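HTH marR-type domain-containing protein (Streptococcus agalactiae serotype III, PDB 7DVR) binds heme, which rearranges its structure, and probably acts as a MarR-type transcription factor that binds DNA. Local coordinates at residues V70-V82 and K91-A103. Residues are numbered along the deposited sequence; the frame is centred on the assembly and turned at random.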
loop_
_atom_site.group_PDB
_atom_site.type_symbol
_atom_site.label_atom_id
_atom_site.label_comp_id
_atom_site.label_asym_id
_atom_site.label_seq_id
_atom_site.Cartn_x
_atom_site.Cartn_y
_atom_site.Cartn_z
ATOM N N VAL A 70 -16.012 17.052 13.568
ATOM C CA VAL A 70 -16.067 17.690 14.922
ATOM C C VAL A 70 -17.217 17.095 15.740
ATOM O O VAL A 70 -17.090 16.991 16.986
ATOM C CB VAL A 70 -16.171 19.224 14.838
ATOM C CG1 VAL A 70 -14.950 19.738 14.140
ATOM C CG2 VAL A 70 -17.437 19.658 14.160
ATOM N N LYS A 71 -18.261 16.621 15.075
ATOM C CA LYS A 71 -19.423 16.034 15.786
ATOM C C LYS A 71 -19.004 14.712 16.457
ATOM O O LYS A 71 -19.493 14.415 17.590
ATOM C CB LYS A 71 -20.591 15.798 14.829
ATOM C CG LYS A 71 -21.834 15.310 15.553
ATOM C CD LYS A 71 -23.141 15.450 14.784
ATOM C CE LYS A 71 -24.275 14.760 15.518
ATOM N NZ LYS A 71 -25.531 14.744 14.726
ATOM N N ARG A 72 -18.148 13.960 15.768
ATOM C CA ARG A 72 -17.556 12.695 16.275
ATOM C C ARG A 72 -16.497 12.972 17.342
ATOM O O ARG A 72 -16.340 12.172 18.249
ATOM C CB ARG A 72 -16.903 11.921 15.140
ATOM C CG ARG A 72 -17.861 10.954 14.468
ATOM C CD ARG A 72 -17.468 10.809 13.014
ATOM N NE ARG A 72 -16.054 10.495 12.861
ATOM C CZ ARG A 72 -15.277 10.876 11.846
ATOM N NH1 ARG A 72 -15.748 11.638 10.873
ATOM N NH2 ARG A 72 -14.012 10.490 11.812
ATOM N N MET A 73 -15.773 14.080 17.258
ATOM C CA MET A 73 -14.822 14.453 18.329
ATOM C C MET A 73 -15.611 14.759 19.599
ATOM O O MET A 73 -15.214 14.301 20.643
ATOM C CB MET A 73 -13.961 15.639 17.909
ATOM C CG MET A 73 -12.995 15.270 16.806
ATOM S SD MET A 73 -12.106 16.688 16.141
ATOM C CE MET A 73 -10.947 16.885 17.496
ATOM N N GLU A 74 -16.733 15.456 19.470
ATOM C CA GLU A 74 -17.661 15.782 20.576
ATOM C C GLU A 74 -18.223 14.474 21.144
ATOM O O GLU A 74 -18.148 14.312 22.370
ATOM C CB GLU A 74 -18.792 16.712 20.129
ATOM C CG GLU A 74 -19.732 17.148 21.238
ATOM C CD GLU A 74 -20.598 18.361 20.900
ATOM O OE1 GLU A 74 -21.249 18.321 19.838
ATOM O OE2 GLU A 74 -20.600 19.392 21.690
ATOM N N LYS A 75 -18.755 13.608 20.284
ATOM C CA LYS A 75 -19.258 12.239 20.666
ATOM C C LYS A 75 -18.228 11.532 21.523
ATOM O O LYS A 75 -18.565 11.012 22.602
ATOM C CB LYS A 75 -19.582 11.396 19.430
ATOM C CG LYS A 75 -21.026 11.530 18.957
ATOM C CD LYS A 75 -21.285 11.178 17.487
ATOM C CE LYS A 75 -22.729 11.366 17.053
ATOM N NZ LYS A 75 -23.585 10.204 17.419
ATOM N N ASN A 76 -16.985 11.524 21.088
ATOM C CA ASN A 76 -15.865 10.976 21.881
ATOM C C ASN A 76 -15.514 11.752 23.167
ATOM O O ASN A 76 -14.654 11.195 23.928
ATOM C CB ASN A 76 -14.636 10.860 20.995
ATOM C CG ASN A 76 -14.811 9.895 19.849
ATOM O OD1 ASN A 76 -14.247 10.107 18.785
ATOM N ND2 ASN A 76 -15.610 8.869 20.035
ATOM N N GLY A 77 -16.068 12.961 23.407
ATOM C CA GLY A 77 -15.778 13.738 24.625
ATOM C C GLY A 77 -14.434 14.436 24.581
ATOM O O GLY A 77 -13.990 14.896 25.625
ATOM N N PHE A 78 -13.831 14.615 23.397
ATOM C CA PHE A 78 -12.521 15.338 23.309
ATOM C C PHE A 78 -12.723 16.845 23.328
ATOM O O PHE A 78 -11.846 17.559 23.795
ATOM C CB PHE A 78 -11.744 14.991 22.043
ATOM C CG PHE A 78 -11.519 13.507 21.864
ATOM C CD1 PHE A 78 -11.594 12.677 22.957
ATOM C CD2 PHE A 78 -11.299 12.962 20.619
ATOM C CE1 PHE A 78 -11.425 11.300 22.828
ATOM C CE2 PHE A 78 -11.091 11.585 20.485
ATOM C CZ PHE A 78 -11.164 10.773 21.584
ATOM N N ILE A 79 -13.852 17.295 22.788
ATOM C CA ILE A 79 -14.118 18.748 22.644
ATOM C C ILE A 79 -15.538 19.083 23.051
ATOM O O ILE A 79 -16.349 18.180 23.025
ATOM C CB ILE A 79 -13.874 19.201 21.198
ATOM C CG1 ILE A 79 -14.867 18.531 20.247
ATOM C CG2 ILE A 79 -12.398 19.067 20.795
ATOM C CD1 ILE A 79 -14.759 19.063 18.782
ATOM N N ALA A 80 -15.823 20.367 23.329
ATOM C CA ALA A 80 -17.182 20.933 23.407
ATOM C C ALA A 80 -17.322 21.968 22.274
ATOM O O ALA A 80 -16.333 22.622 21.855
ATOM C CB ALA A 80 -17.392 21.605 24.733
ATOM N N ILE A 81 -18.495 21.995 21.670
ATOM C CA ILE A 81 -18.798 22.839 20.475
ATOM C C ILE A 81 -19.683 23.948 21.019
ATOM O O ILE A 81 -20.830 23.620 21.381
ATOM C CB ILE A 81 -19.581 22.111 19.358
ATOM C CG1 ILE A 81 -18.832 20.956 18.679
ATOM C CG2 ILE A 81 -20.077 23.135 18.329
ATOM C CD1 ILE A 81 -19.706 20.121 17.753
ATOM N N VAL A 82 -19.260 25.201 21.019
ATOM C CA VAL A 82 -20.117 26.240 21.652
ATOM C C VAL A 82 -20.217 27.402 20.678
ATOM O O VAL A 82 -19.211 27.955 20.235
ATOM C CB VAL A 82 -19.523 26.703 22.992
ATOM C CG1 VAL A 82 -20.290 27.889 23.545
ATOM C CG2 VAL A 82 -19.368 25.565 24.000
ATOM N N LYS A 91 -19.154 28.581 15.100
ATOM C CA LYS A 91 -19.098 27.507 16.117
ATOM C C LYS A 91 -17.669 27.431 16.575
ATOM O O LYS A 91 -16.831 27.058 15.742
ATOM C CB LYS A 91 -19.439 26.132 15.544
ATOM C CG LYS A 91 -20.858 25.930 15.054
ATOM C CD LYS A 91 -21.950 26.529 15.917
ATOM C CE LYS A 91 -23.191 26.785 15.092
ATOM N NZ LYS A 91 -24.226 27.526 15.854
ATOM N N TYR A 92 -17.416 27.579 17.883
ATOM C CA TYR A 92 -16.041 27.411 18.351
ATOM C C TYR A 92 -15.912 26.054 19.108
ATOM O O TYR A 92 -16.909 25.535 19.633
ATOM C CB TYR A 92 -15.683 28.525 19.310
ATOM C CG TYR A 92 -15.269 29.847 18.670
ATOM C CD1 TYR A 92 -14.137 29.959 17.846
ATOM C CD2 TYR A 92 -16.047 30.944 18.895
ATOM C CE1 TYR A 92 -13.804 31.150 17.214
ATOM C CE2 TYR A 92 -15.757 32.137 18.224
ATOM C CZ TYR A 92 -14.608 32.251 17.454
ATOM O OH TYR A 92 -14.359 33.525 16.981
ATOM N N LEU A 93 -14.716 25.475 19.033
ATOM C CA LEU A 93 -14.287 24.190 19.584
ATOM C C LEU A 93 -13.366 24.397 20.791
ATOM O O LEU A 93 -12.325 25.114 20.645
ATOM C CB LEU A 93 -13.564 23.345 18.515
ATOM C CG LEU A 93 -14.195 23.371 17.116
ATOM C CD1 LEU A 93 -13.628 22.378 16.173
ATOM C CD2 LEU A 93 -15.640 23.029 17.237
ATOM N N TYR A 94 -13.579 23.618 21.870
ATOM C CA TYR A 94 -12.738 23.725 23.081
ATOM C C TYR A 94 -12.463 22.336 23.588
ATOM O O TYR A 94 -13.359 21.499 23.579
ATOM C CB TYR A 94 -13.384 24.473 24.225
ATOM C CG TYR A 94 -13.873 25.847 23.807
ATOM C CD1 TYR A 94 -13.021 26.953 23.735
ATOM C CD2 TYR A 94 -15.159 25.991 23.332
ATOM C CE1 TYR A 94 -13.469 28.188 23.270
ATOM C CE2 TYR A 94 -15.629 27.273 22.932
ATOM C CZ TYR A 94 -14.784 28.358 22.894
ATOM O OH TYR A 94 -15.258 29.593 22.522
ATOM N N LEU A 95 -11.216 22.137 23.869
ATOM C CA LEU A 95 -10.703 20.858 24.351
ATOM C C LEU A 95 -11.258 20.702 25.774
ATOM O O LEU A 95 -11.246 21.619 26.629
ATOM C CB LEU A 95 -9.183 21.029 24.223
ATOM C CG LEU A 95 -8.254 19.852 24.024
ATOM C CD1 LEU A 95 -8.540 19.052 22.749
ATOM C CD2 LEU A 95 -6.818 20.421 24.024
ATOM N N THR A 96 -11.760 19.516 26.051
ATOM C CA THR A 96 -12.213 19.128 27.421
ATOM C C THR A 96 -11.066 18.548 28.274
ATOM O O THR A 96 -9.947 18.416 27.790
ATOM C CB THR A 96 -13.302 18.071 27.290
ATOM O OG1 THR A 96 -12.735 16.892 26.677
ATOM C CG2 THR A 96 -14.477 18.642 26.557
ATOM N N HIS A 97 -11.318 18.352 29.584
ATOM C CA HIS A 97 -10.339 17.723 30.496
ATOM C C HIS A 97 -9.855 16.441 29.843
ATOM O O HIS A 97 -8.650 16.227 29.780
ATOM C CB HIS A 97 -11.013 17.389 31.834
ATOM C CG HIS A 97 -10.151 16.624 32.755
ATOM N ND1 HIS A 97 -9.009 17.164 33.281
ATOM C CD2 HIS A 97 -10.275 15.371 33.240
ATOM C CE1 HIS A 97 -8.484 16.318 34.168
ATOM N NE2 HIS A 97 -9.245 15.143 34.146
ATOM N N LEU A 98 -10.796 15.716 29.275
ATOM C CA LEU A 98 -10.515 14.395 28.645
ATOM C C LEU A 98 -9.735 14.607 27.352
ATOM O O LEU A 98 -8.802 13.847 27.086
ATOM C CB LEU A 98 -11.811 13.667 28.264
ATOM C CG LEU A 98 -11.537 12.322 27.582
ATOM C CD1 LEU A 98 -10.741 11.402 28.507
ATOM C CD2 LEU A 98 -12.819 11.653 27.128
ATOM N N GLY A 99 -10.028 15.687 26.644
ATOM C CA GLY A 99 -9.403 15.874 25.341
ATOM C C GLY A 99 -7.981 16.237 25.697
ATOM O O GLY A 99 -7.106 15.961 24.953
ATOM N N LYS A 100 -7.761 16.893 26.822
ATOM C CA LYS A 100 -6.411 17.353 27.206
ATOM C C LYS A 100 -5.512 16.152 27.681
ATOM O O LYS A 100 -4.271 16.045 27.352
ATOM C CB LYS A 100 -6.605 18.339 28.342
ATOM C CG LYS A 100 -7.106 19.710 27.972
ATOM C CD LYS A 100 -7.389 20.574 29.152
ATOM C CE LYS A 100 -7.933 21.910 28.704
ATOM N NZ LYS A 100 -7.971 22.967 29.732
ATOM N N GLN A 101 -6.050 15.320 28.529
ATOM C CA GLN A 101 -5.444 13.986 28.836
ATOM C C GLN A 101 -5.076 13.226 27.543
ATOM O O GLN A 101 -3.869 12.759 27.401
ATOM C CB GLN A 101 -6.463 13.176 29.650
ATOM C CG GLN A 101 -6.897 13.873 30.928
ATOM C CD GLN A 101 -6.877 12.976 32.134
ATOM O OE1 GLN A 101 -7.295 11.817 32.049
ATOM N NE2 GLN A 101 -6.393 13.506 33.254
ATOM N N LYS A 102 -6.052 13.027 26.645
ATOM C CA LYS A 102 -5.829 12.403 25.343
ATOM C C LYS A 102 -4.686 13.082 24.644
ATOM O O LYS A 102 -3.960 12.398 23.987
ATOM C CB LYS A 102 -7.049 12.471 24.444
ATOM C CG LYS A 102 -8.187 11.616 24.886
ATOM C CD LYS A 102 -7.818 10.144 24.883
ATOM C CE LYS A 102 -9.036 9.312 25.126
ATOM N NZ LYS A 102 -8.619 7.988 25.647
ATOM N N ALA A 103 -4.609 14.432 24.630
ATOM C CA ALA A 103 -3.505 15.136 23.953
ATOM C C ALA A 103 -2.133 14.748 24.533
ATOM O O ALA A 103 -1.174 14.580 23.754
ATOM C CB ALA A 103 -3.704 16.620 24.074
HETATM O O HOH W 1 -17.751 30.128 22.173
#
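Thr96 closes the base of a β-hairpin by gripping Gly77 and Phe78, which link helix 63-75 to strand 79-83. Its CB rests 3.7 Å from Gly77 O. With chi1 at 64°, OG1 sits between the backbone N and the carbonyl carbon, where it donates to Gly77 O at 2.6 Å and accepts from Gly99 N, capping the helix that starts at His97. The other branch, Thr96 CG2, lies 3.7 Å from Ile79 C. Thr96 N adds a backbone bond to Phe78 O, while Gly99 CA makes a CA-H...O contact with that same oxygen at 3.3 Å. Gly77, at positive phi, is the first residue to leave helical geometry after helix 63-75, in a Schellman motif.

Beyond this junction, strands 79-82 and 91-95 pair antiparallel, with reciprocal backbone bonds at Ala80-Tyr94 and Val82-Tyr92. On one face Leu93 spreads its methyls: CD1 meets Val70 CG1 at 3.6 Å and CD2 reaches Ile81 CG1. On the other, Val82 CB touches the edge of the Tyr94 ring at CE2. This is the wing of a winged helix-turn-helix domain. Strand 91-95 runs between 79-83 and 50-51, Val70 and Leu93 both pack against Ile52 of helix 52-59, and Phe78 touches Gln35 of helix 34-44.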